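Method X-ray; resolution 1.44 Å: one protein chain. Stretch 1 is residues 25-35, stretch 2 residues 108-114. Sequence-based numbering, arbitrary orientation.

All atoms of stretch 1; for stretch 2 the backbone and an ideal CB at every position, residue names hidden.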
# COMPACT_ATOMS: atom_id res chain seq x y z
N LEU A 25 -6.30 -0.89 -7.79
CA LEU A 25 -5.72 -2.21 -7.92
C LEU A 25 -4.53 -2.18 -8.85
O LEU A 25 -4.54 -1.50 -9.89
CB LEU A 25 -6.74 -3.18 -8.54
CG LEU A 25 -6.23 -4.56 -8.94
CD1 LEU A 25 -5.77 -5.37 -7.73
CD2 LEU A 25 -7.31 -5.33 -9.74
N CYS A 26 -3.50 -2.92 -8.49
CA CYS A 26 -2.39 -3.25 -9.37
C CYS A 26 -2.30 -4.76 -9.53
O CYS A 26 -2.43 -5.51 -8.55
CB CYS A 26 -1.09 -2.73 -8.82
SG CYS A 26 0.42 -3.35 -9.64
N ILE A 27 -2.12 -5.20 -10.77
CA ILE A 27 -1.78 -6.59 -11.09
C ILE A 27 -0.30 -6.63 -11.47
O ILE A 27 0.13 -5.87 -12.38
CB ILE A 27 -2.67 -7.19 -12.21
CG1 ILE A 27 -4.13 -7.22 -11.77
CG2 ILE A 27 -2.18 -8.61 -12.58
CD1 ILE A 27 -5.07 -7.67 -12.82
N MSE A 28 0.48 -7.46 -10.78
CA MSE A 28 1.92 -7.56 -10.96
C MSE A 28 2.28 -8.69 -11.91
O MSE A 28 1.75 -9.82 -11.79
CB MSE A 28 2.63 -7.80 -9.64
CG MSE A 28 4.12 -7.91 -9.71
SE MSE A 28 4.83 -8.30 -7.95
CE MSE A 28 6.69 -7.88 -8.34
N ILE A 29 3.17 -8.39 -12.86
CA ILE A 29 3.72 -9.35 -13.81
C ILE A 29 5.23 -9.47 -13.55
O ILE A 29 5.94 -8.48 -13.46
CB ILE A 29 3.51 -8.89 -15.26
CG1 ILE A 29 2.05 -8.54 -15.55
CG2 ILE A 29 4.04 -9.96 -16.24
CD1 ILE A 29 1.07 -9.62 -15.36
N ARG A 30 5.74 -10.70 -13.45
CA ARG A 30 7.14 -10.94 -13.06
C ARG A 30 7.63 -12.24 -13.66
O ARG A 30 6.84 -12.98 -14.23
CB ARG A 30 7.26 -10.96 -11.52
CG ARG A 30 6.54 -12.09 -10.84
CD ARG A 30 6.19 -11.78 -9.41
NE ARG A 30 5.84 -12.99 -8.69
CZ ARG A 30 5.40 -13.01 -7.44
NH1 ARG A 30 5.17 -11.88 -6.78
NH2 ARG A 30 5.20 -14.20 -6.85
N THR A 31 8.94 -12.53 -13.54
CA THR A 31 9.52 -13.81 -13.94
C THR A 31 9.94 -14.64 -12.74
O THR A 31 10.09 -15.85 -12.84
CB THR A 31 10.71 -13.69 -14.93
OG1 THR A 31 11.95 -13.48 -14.22
CG2 THR A 31 10.48 -12.64 -16.03
N THR A 32 10.17 -13.99 -11.61
CA THR A 32 10.49 -14.62 -10.32
C THR A 32 9.90 -13.71 -9.24
O THR A 32 9.55 -12.54 -9.54
CB THR A 32 12.01 -14.79 -10.09
OG1 THR A 32 12.61 -13.50 -9.92
CG2 THR A 32 12.70 -15.51 -11.23
N PRO A 33 9.74 -14.18 -7.98
CA PRO A 33 8.92 -13.41 -7.07
C PRO A 33 9.46 -12.08 -6.59
O PRO A 33 8.69 -11.14 -6.44
CB PRO A 33 8.72 -14.35 -5.87
CG PRO A 33 8.83 -15.70 -6.44
CD PRO A 33 9.88 -15.58 -7.52
N TRP A 34 10.77 -11.99 -6.35
CA TRP A 34 11.36 -10.83 -5.67
C TRP A 34 12.57 -10.33 -6.47
O TRP A 34 13.70 -10.23 -5.95
CB TRP A 34 11.81 -11.21 -4.25
CG TRP A 34 10.72 -11.66 -3.30
CD1 TRP A 34 9.39 -11.44 -3.40
CD2 TRP A 34 10.91 -12.41 -2.08
NE1 TRP A 34 8.72 -12.01 -2.32
CE2 TRP A 34 9.64 -12.60 -1.50
CE3 TRP A 34 12.04 -12.91 -1.43
CZ2 TRP A 34 9.46 -13.29 -0.30
CZ3 TRP A 34 11.85 -13.61 -0.22
CH2 TRP A 34 10.58 -13.78 0.32
N GLU A 35 12.35 -10.04 -7.74
CA GLU A 35 13.43 -9.60 -8.62
C GLU A 35 13.45 -8.07 -8.64
O GLU A 35 12.76 -7.40 -9.42
CB GLU A 35 13.39 -10.26 -10.00
CG GLU A 35 12.03 -10.14 -10.73
CD GLU A 35 11.92 -10.99 -11.97
OE1 GLU A 35 12.81 -11.86 -12.23
OE2 GLU A 35 10.95 -10.77 -12.72
N UNK A 108 6.30 0.28 -13.85
CA UNK A 108 7.40 -0.52 -13.30
C UNK A 108 7.08 -0.95 -11.88
O UNK A 108 6.63 -0.14 -11.05
CB UNK A 108 8.71 0.27 -13.33
N UNK A 109 7.36 -2.22 -11.58
CA UNK A 109 7.15 -2.85 -10.26
C UNK A 109 8.41 -3.63 -9.93
O UNK A 109 8.48 -4.84 -10.19
CB UNK A 109 5.92 -3.76 -10.25
N UNK A 110 9.43 -2.96 -9.33
CA UNK A 110 10.75 -3.57 -9.12
C UNK A 110 10.83 -4.53 -7.93
O UNK A 110 11.68 -4.37 -7.05
CB UNK A 110 11.79 -2.46 -8.93
N UNK A 111 9.97 -5.54 -7.89
CA UNK A 111 10.21 -6.70 -7.00
C UNK A 111 10.10 -6.46 -5.51
O UNK A 111 10.73 -7.16 -4.72
CB UNK A 111 11.61 -7.25 -7.27
N UNK A 112 9.29 -5.48 -5.15
CA UNK A 112 8.89 -5.11 -3.78
C UNK A 112 9.94 -4.41 -2.94
O UNK A 112 9.59 -3.49 -2.18
CB UNK A 112 8.45 -6.37 -3.03
N UNK A 113 11.19 -4.86 -3.03
CA UNK A 113 12.24 -4.52 -2.07
C UNK A 113 13.44 -3.75 -2.64
O UNK A 113 14.55 -3.89 -2.13
CB UNK A 113 12.75 -5.81 -1.43
N UNK A 114 13.27 -2.90 -3.67
CA UNK A 114 14.50 -2.42 -4.32
C UNK A 114 15.43 -1.60 -3.44
O UNK A 114 16.67 -1.80 -3.50
CB UNK A 114 14.12 -1.58 -5.54

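At position 108 CA-to-CB points away from stretch 1, and nothing of that stretch lies within 5.5 Å of the ideal CB, so its atoms hardly restrict the choice. The residue is Tyr108, long enough for its end to come nearer: one water donates hydrogen bonds both to Tyr108 OH (3.1 Å) and to Glu35 O (2.8 Å), linking the stretches indirectly.

Position 109 points toward the strand, its ideal CB 4.6 Å from Met28 CG. Cys26 and the extended selenomethionine at 28 offer an apolar surface without charge, which would suit leucine, methionine or an aromatic ring. Phe109 is found, and a flat ring uses both neighbours: Met28 SE sits over its face, 3.9 Å from the ring centroid, while Cys26 SG meets its edge, 3.7 Å from Phe109 CD2.

At 110 CA-to-CB points away and the backbone phi is -78°, a value proline accepts, though many residues would also fit. It is Pro110, with little contact.

Position 111 is the most restrictive. Phi is positive (69°), which by itself favours glycine, and the ideal CB would lie 2.4 Å from Glu35 C, a clash, and 3.3 Å from Trp34 C. Gly111 leaves that space to the backbone of stretch 1; its CA approaches Glu35 O at 3.6 Å in a CA-H...O contact. Its N donates to Phe109 O (2.8 Å), helping to hold the turn.

Position 112 also has positive phi (74°), yet its CB has room, 5.2 Å from Trp34 CD1, and points toward stretch 1. Beyond lie the selenomethionine end, the indole and the Arg30 guanidinium, so a long side chain, apolar along its length and perhaps polar at its tip, would suit; a phenol is one answer. Tyr112 has Met28 CE over its ring face, 4.3 Å from the centroid, and Trp34 CD1 3.7 Å from Tyr112 CD2. Its hydroxyl reaches the edge of the guanidinium, Tyr112 OH lying 2.9 Å from Arg30 NH1, and it also hydrogen-bonds elsewhere in the structure.

Position 113 points toward stretch 1, but no atom there is within 5.5 Å of its ideal CB. A large apolar group could cross the gap to the Trp34 ring, whereas a small one would stop short. Phe113 does so with chi1 in m, directing its edge at the indole face: Phe113 CE2 is 3.8 Å from Trp34 CG, and the planes stand at 85°.

Position 114 points sideways, beyond reach of stretch 1; its phi of -63° is compatible with proline among others, and Pro114 occupies it.

Stretch 2 108-114: YFPGYFP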
# COMPACT_ATOMS: atom_id res chain seq x y z
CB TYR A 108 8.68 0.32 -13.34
CG TYR A 108 9.97 -0.40 -13.00
CD1 TYR A 108 10.22 -1.66 -13.47
CD2 TYR A 108 10.96 0.21 -12.22
CE1 TYR A 108 11.42 -2.34 -13.15
CE2 TYR A 108 12.16 -0.44 -11.94
CZ TYR A 108 12.36 -1.73 -12.40
OH TYR A 108 13.50 -2.51 -12.15
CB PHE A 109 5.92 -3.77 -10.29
CG PHE A 109 5.34 -4.10 -8.95
CD1 PHE A 109 6.12 -4.42 -7.88
CD2 PHE A 109 3.97 -4.11 -8.77
CE1 PHE A 109 5.56 -4.72 -6.62
CE2 PHE A 109 3.40 -4.40 -7.55
CZ PHE A 109 4.21 -4.70 -6.46
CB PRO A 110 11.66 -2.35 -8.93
CG PRO A 110 10.78 -1.30 -8.45
CD PRO A 110 9.49 -1.50 -9.18
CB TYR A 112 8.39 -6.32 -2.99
CG TYR A 112 7.28 -7.16 -3.56
CD1 TYR A 112 5.96 -6.80 -3.45
CD2 TYR A 112 7.57 -8.35 -4.21
CE1 TYR A 112 4.94 -7.65 -3.96
CE2 TYR A 112 6.58 -9.19 -4.70
CZ TYR A 112 5.29 -8.84 -4.54
OH TYR A 112 4.32 -9.72 -4.99
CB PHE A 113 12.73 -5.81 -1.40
CG PHE A 113 11.64 -6.66 -0.82
CD1 PHE A 113 10.82 -6.19 0.19
CD2 PHE A 113 11.42 -7.94 -1.33
CE1 PHE A 113 9.79 -6.98 0.69
CE2 PHE A 113 10.41 -8.74 -0.82
CZ PHE A 113 9.60 -8.25 0.17
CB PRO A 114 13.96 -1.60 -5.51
CG PRO A 114 12.63 -1.22 -5.15
CD PRO A 114 12.07 -2.36 -4.33
O HOH W 1 12.82 -5.43 -11.46
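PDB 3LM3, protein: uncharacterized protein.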